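PDB 3HN2: 2-dehydropantoate 2-reductase, which probably catalyses the NADPH-dependent reduction of 2-dehydropantoate (ketopantoate) to (R)-pantoate, a step of pantothenate biosynthesis. Local coordinates for residues G14-A19 and V46-G51; A19-S24 and A163-Q168. One frame throughout, in Å; residues are numbered along the deposited sequence.

Contact 1. Residues G14-A19 and V46-G51; sequences GLYYGA and VFSING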
loop_
_atom_site.group_PDB
_atom_site.type_symbol
_atom_site.label_atom_id
_atom_site.label_comp_id
_atom_site.label_asym_id
_atom_site.label_seq_id
_atom_site.Cartn_x
_atom_site.Cartn_y
_atom_site.Cartn_z
ATOM N N GLY A 14 1.977 9.476 -19.342
ATOM C CA GLY A 14 2.209 10.713 -20.076
ATOM C C GLY A 14 0.929 11.497 -20.289
ATOM O O GLY A 14 0.919 12.731 -20.190
ATOM N N LEU A 15 -0.152 10.773 -20.573
ATOM C CA LEU A 15 -1.466 11.377 -20.733
ATOM C C LEU A 15 -1.994 11.895 -19.404
ATOM O O LEU A 15 -2.437 13.041 -19.327
ATOM C CB LEU A 15 -2.455 10.385 -21.351
ATOM C CG LEU A 15 -2.409 10.089 -22.855
ATOM C CD1 LEU A 15 -3.440 9.034 -23.207
ATOM C CD2 LEU A 15 -2.639 11.338 -23.695
ATOM N N TYR A 16 -1.919 11.054 -18.370
ATOM C CA TYR A 16 -2.395 11.387 -17.022
ATOM C C TYR A 16 -1.754 12.645 -16.452
ATOM O O TYR A 16 -2.455 13.528 -15.963
ATOM C CB TYR A 16 -2.176 10.210 -16.066
ATOM C CG TYR A 16 -2.493 10.501 -14.613
ATOM C CD1 TYR A 16 -3.809 10.695 -14.185
ATOM C CD2 TYR A 16 -1.479 10.561 -13.659
ATOM C CE1 TYR A 16 -4.101 10.958 -12.845
ATOM C CE2 TYR A 16 -1.761 10.814 -12.317
ATOM C CZ TYR A 16 -3.073 11.008 -11.918
ATOM O OH TYR A 16 -3.352 11.264 -10.593
ATOM N N TYR A 17 -0.430 12.722 -16.524
ATOM C CA TYR A 17 0.290 13.887 -16.020
ATOM C C TYR A 17 0.074 15.130 -16.872
ATOM O O TYR A 17 -0.067 16.228 -16.339
ATOM C CB TYR A 17 1.782 13.586 -15.851
ATOM C CG TYR A 17 2.083 12.675 -14.683
ATOM C CD1 TYR A 17 1.475 12.869 -13.441
ATOM C CD2 TYR A 17 2.984 11.624 -14.816
ATOM C CE1 TYR A 17 1.751 12.028 -12.365
ATOM C CE2 TYR A 17 3.270 10.782 -13.750
ATOM C CZ TYR A 17 2.654 10.990 -12.529
ATOM O OH TYR A 17 2.946 10.151 -11.481
ATOM N N GLY A 18 0.020 14.946 -18.187
ATOM C CA GLY A 18 -0.243 16.047 -19.111
ATOM C C GLY A 18 -1.640 16.621 -18.969
ATOM O O GLY A 18 -1.834 17.833 -19.100
ATOM N N ALA A 19 -2.609 15.747 -18.700
ATOM C CA ALA A 19 -3.994 16.156 -18.484
ATOM C C ALA A 19 -4.147 16.941 -17.192
ATOM O O ALA A 19 -4.924 17.889 -17.138
ATOM C CB ALA A 19 -4.918 14.958 -18.482
ATOM N N VAL A 46 -10.341 11.460 -18.359
ATOM C CA VAL A 46 -9.549 10.898 -17.270
ATOM C C VAL A 46 -10.474 10.396 -16.173
ATOM O O VAL A 46 -11.244 11.161 -15.595
ATOM C CB VAL A 46 -8.528 11.913 -16.692
ATOM C CG1 VAL A 46 -7.789 11.327 -15.495
ATOM C CG2 VAL A 46 -7.532 12.322 -17.754
ATOM N N PHE A 47 -10.401 9.099 -15.909
ATOM C CA PHE A 47 -11.133 8.497 -14.810
ATOM C C PHE A 47 -10.161 8.258 -13.665
ATOM O O PHE A 47 -9.124 7.627 -13.844
ATOM C CB PHE A 47 -11.814 7.198 -15.253
ATOM C CG PHE A 47 -12.700 7.364 -16.456
ATOM C CD1 PHE A 47 -12.270 6.956 -17.714
ATOM C CD2 PHE A 47 -13.960 7.945 -16.335
ATOM C CE1 PHE A 47 -13.085 7.118 -18.833
ATOM C CE2 PHE A 47 -14.782 8.109 -17.448
ATOM C CZ PHE A 47 -14.343 7.694 -18.698
ATOM N N SER A 48 -10.487 8.800 -12.496
ATOM C CA SER A 48 -9.628 8.674 -11.327
ATOM C C SER A 48 -10.384 8.144 -10.122
ATOM O O SER A 48 -11.615 8.117 -10.098
ATOM C CB SER A 48 -9.002 10.025 -10.969
ATOM O OG SER A 48 -8.006 10.397 -11.899
ATOM N N ILE A 49 -9.623 7.722 -9.120
ATOM C CA ILE A 49 -10.162 7.446 -7.800
ATOM C C ILE A 49 -10.435 8.776 -7.090
ATOM O O ILE A 49 -11.262 8.849 -6.177
ATOM C CB ILE A 49 -9.194 6.585 -6.974
ATOM C CG1 ILE A 49 -7.749 7.071 -7.160
ATOM C CG2 ILE A 49 -9.318 5.120 -7.381
ATOM C CD1 ILE A 49 -6.847 6.790 -5.987
ATOM N N ASN A 50 -9.735 9.820 -7.533
ATOM C CA ASN A 50 -9.881 11.172 -7.009
ATOM C C ASN A 50 -10.893 11.999 -7.807
ATOM O O ASN A 50 -10.713 13.206 -7.985
ATOM C CB ASN A 50 -8.520 11.879 -7.012
ATOM C CG ASN A 50 -7.470 11.146 -6.200
ATOM O OD1 ASN A 50 -7.788 10.358 -5.308
ATOM N ND2 ASN A 50 -6.204 11.411 -6.502
ATOM N N GLY A 51 -11.950 11.347 -8.288
ATOM C CA GLY A 51 -12.980 12.010 -9.091
ATOM C C GLY A 51 -12.575 12.192 -10.545
ATOM O O GLY A 51 -11.475 12.668 -10.840
#
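The methyl groups of V46 reach two residues of helix 14-19 at once, and this apolar packing carries most of the contact. CG2 of V46 lies 3.8 Å from CB of A19; the short alanine side chain leaves room for the valine methyl to rest directly against the helix. The other branch, CG1, is anti to the backbone N of V46 (chi1 176°) and lies near the plane of the Y16 ring, at its edge, 4.2 Å from CD1. Y16 in turn has CG anti to its own backbone N (chi1 174°), which carries the long flat ring out from the helix alongside the strand. The two axes run almost perpendicular, at 92°, and are 10.2 Å apart at their closest approach.

The helix is the one that follows the first strand of the Rossmann-type domain, and G14 fits the last glycine of a GxGxxG-like pattern, as in dinucleotide-binding relatives. Strand 44-48 belongs to a separate small three-stranded sheet.

Polar atoms play a lesser part. OG of S48 also meets the Y16 ring at its edge, 4.1 Å from CE1, and no hydrogen bond crosses between the segments. That hydroxyl makes a weak hydrogen bond to H140, whose ring stacks with Y16. Beyond the strand, the side-chain oxygen of N50 is hydrogen-bonded to N205 of the second subunit.

Contact 2. Residues A19-S24 and A163-Q168; sequences ALLQRS and AAMFRQ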
loop_
_atom_site.group_PDB
_atom_site.type_symbol
_atom_site.label_atom_id
_atom_site.label_comp_id
_atom_site.label_asym_id
_atom_site.label_seq_id
_atom_site.Cartn_x
_atom_site.Cartn_y
_atom_site.Cartn_z
ATOM N N ALA A 19 -2.609 15.747 -18.700
ATOM C CA ALA A 19 -3.994 16.156 -18.484
ATOM C C ALA A 19 -4.147 16.941 -17.192
ATOM O O ALA A 19 -4.924 17.889 -17.138
ATOM C CB ALA A 19 -4.918 14.958 -18.482
ATOM N N LEU A 20 -3.400 16.547 -16.162
ATOM C CA LEU A 20 -3.393 17.277 -14.900
ATOM C C LEU A 20 -2.659 18.608 -15.045
ATOM O O LEU A 20 -3.041 19.604 -14.420
ATOM C CB LEU A 20 -2.771 16.444 -13.775
ATOM C CG LEU A 20 -3.481 15.180 -13.271
ATOM C CD1 LEU A 20 -2.654 14.551 -12.170
ATOM C CD2 LEU A 20 -4.902 15.438 -12.780
ATOM N N LEU A 21 -1.617 18.618 -15.876
ATOM C CA LEU A 21 -0.849 19.836 -16.136
ATOM C C LEU A 21 -1.665 20.936 -16.815
ATOM O O LEU A 21 -1.648 22.075 -16.352
ATOM C CB LEU A 21 0.435 19.534 -16.914
ATOM C CG LEU A 21 1.625 19.023 -16.092
ATOM C CD1 LEU A 21 2.611 18.283 -16.982
ATOM C CD2 LEU A 21 2.328 20.136 -15.310
ATOM N N GLN A 22 -2.402 20.607 -17.877
ATOM C CA GLN A 22 -3.242 21.621 -18.531
ATOM C C GLN A 22 -4.530 21.946 -17.766
ATOM O O GLN A 22 -5.078 23.036 -17.929
ATOM C CB GLN A 22 -3.530 21.291 -20.005
ATOM C CG GLN A 22 -4.728 20.400 -20.271
ATOM C CD GLN A 22 -5.158 20.420 -21.731
ATOM O OE1 GLN A 22 -6.283 20.799 -22.047
ATOM N NE2 GLN A 22 -4.263 20.014 -22.625
ATOM N N ARG A 23 -4.991 21.014 -16.926
ATOM C CA ARG A 23 -6.172 21.235 -16.081
ATOM C C ARG A 23 -5.926 22.371 -15.095
ATOM O O ARG A 23 -6.857 23.074 -14.714
ATOM C CB ARG A 23 -6.556 19.959 -15.332
ATOM C CG ARG A 23 -8.021 19.871 -14.910
ATOM C CD ARG A 23 -8.228 20.203 -13.438
ATOM N NE ARG A 23 -7.575 19.244 -12.547
ATOM C CZ ARG A 23 -8.140 18.134 -12.076
ATOM N NH1 ARG A 23 -7.454 17.334 -11.270
ATOM N NH2 ARG A 23 -9.388 17.821 -12.408
ATOM N N SER A 24 -4.665 22.543 -14.700
ATOM C CA SER A 24 -4.242 23.674 -13.878
ATOM C C SER A 24 -3.612 24.798 -14.719
ATOM O O SER A 24 -2.894 25.654 -14.197
ATOM C CB SER A 24 -3.277 23.205 -12.793
ATOM O OG SER A 24 -2.215 22.477 -13.368
ATOM N N ALA A 163 8.963 21.139 -9.329
ATOM C CA ALA A 163 8.282 20.551 -8.175
ATOM C C ALA A 163 7.038 21.343 -7.795
ATOM O O ALA A 163 5.983 20.755 -7.531
ATOM C CB ALA A 163 9.227 20.462 -6.989
ATOM N N ALA A 164 7.174 22.672 -7.779
ATOM C CA ALA A 164 6.062 23.584 -7.510
ATOM C C ALA A 164 4.978 23.445 -8.571
ATOM O O ALA A 164 3.791 23.361 -8.244
ATOM C CB ALA A 164 6.554 25.023 -7.437
ATOM N N MET A 165 5.408 23.397 -9.833
ATOM C CA MET A 165 4.520 23.242 -10.985
ATOM C C MET A 165 3.655 21.976 -10.898
ATOM O O MET A 165 2.459 22.025 -11.188
ATOM C CB MET A 165 5.337 23.252 -12.284
ATOM C CG MET A 165 4.511 23.192 -13.553
ATOM S SD MET A 165 5.410 22.398 -14.889
ATOM C CE MET A 165 6.280 23.810 -15.584
ATOM N N PHE A 166 4.261 20.859 -10.496
ATOM C CA PHE A 166 3.509 19.612 -10.282
ATOM C C PHE A 166 2.561 19.669 -9.090
ATOM O O PHE A 166 1.426 19.223 -9.196
ATOM C CB PHE A 166 4.435 18.407 -10.142
ATOM C CG PHE A 166 4.900 17.842 -11.451
ATOM C CD1 PHE A 166 4.020 17.151 -12.276
ATOM C CD2 PHE A 166 6.222 17.987 -11.852
ATOM C CE1 PHE A 166 4.445 16.620 -13.486
ATOM C CE2 PHE A 166 6.657 17.458 -13.057
ATOM C CZ PHE A 166 5.768 16.770 -13.876
ATOM N N ARG A 167 3.034 20.217 -7.969
ATOM C CA ARG A 167 2.230 20.353 -6.743
ATOM C C ARG A 167 1.012 21.257 -6.927
ATOM O O ARG A 167 -0.044 21.000 -6.348
ATOM C CB ARG A 167 3.082 20.839 -5.569
ATOM C CG ARG A 167 4.001 19.771 -4.972
ATOM C CD ARG A 167 4.650 20.231 -3.664
ATOM N NE ARG A 167 5.551 21.372 -3.854
ATOM C CZ ARG A 167 6.882 21.304 -3.877
ATOM N NH1 ARG A 167 7.597 22.409 -4.061
ATOM N NH2 ARG A 167 7.506 20.145 -3.715
ATOM N N GLN A 168 1.170 22.300 -7.747
ATOM C CA GLN A 168 0.068 23.168 -8.175
ATOM C C GLN A 168 -1.003 22.408 -8.954
ATOM O O GLN A 168 -2.185 22.756 -8.902
ATOM C CB GLN A 168 0.601 24.305 -9.048
ATOM C CG GLN A 168 1.171 25.486 -8.276
ATOM C CD GLN A 168 0.096 26.418 -7.755
ATOM O OE1 GLN A 168 -0.788 26.844 -8.501
ATOM N NE2 GLN A 168 0.168 26.745 -6.469
#
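Segments 19-24 and 163-168 come together with CA atoms 7.3 Å apart at L21 and F166 and 7.2 Å apart at S24 and Q168, and no hydrogen bond joins them. L21 carries the packing, with its two methyl groups divided between two partners. CD2 lies 3.8 Å from SD of M165, the two side chains crossing at about a right angle. With CG anti to its backbone N (chi1 -176°), M165 brings CG and SD to CD2 of L21; its flexible, unbranched chain suits it to fit against a branched leucine. CD1 of L21 approaches the F166 ring obliquely, 4.3 Å from CE1, so the broad ring adds apolar surface in the buried part of the contact. Beyond the leucine, at the end of the helix, CB of S24 is 4.1 Å from the backbone O of Q168. S24 is the first residue past helix 14-23, and its OG lies within hydrogen-bonding distance of the carbonyl oxygens of L20 and L21, a place well suited to a small hydroxyl side chain. Around these two helices, L21 also rests on V28 of strand 28-31, while F166 leans on C173 of strand 173-175, the strand that follows its helix.

In the fold
Both contacts are built on helix 14-23, with A19 common to their segments, and their centres lie 11 Å apart. Contact 1 uses the N-terminal half of the helix and contact 2 its C-terminal end. Along the chain the segments alternate: 14-19, 19-24, 46-51, then 163-168. The helix follows strand 5-8 and begins at the last glycine of a GxGxxG-like pattern, probably part of the dinucleotide-binding site. It thus joins parts distant in sequence: the small three-stranded sheet containing strand 44-48 packs against its first half, and helix 157-168, which comes just before strand 173-175 at one edge of the eight-stranded sheet, packs against its C-terminal end.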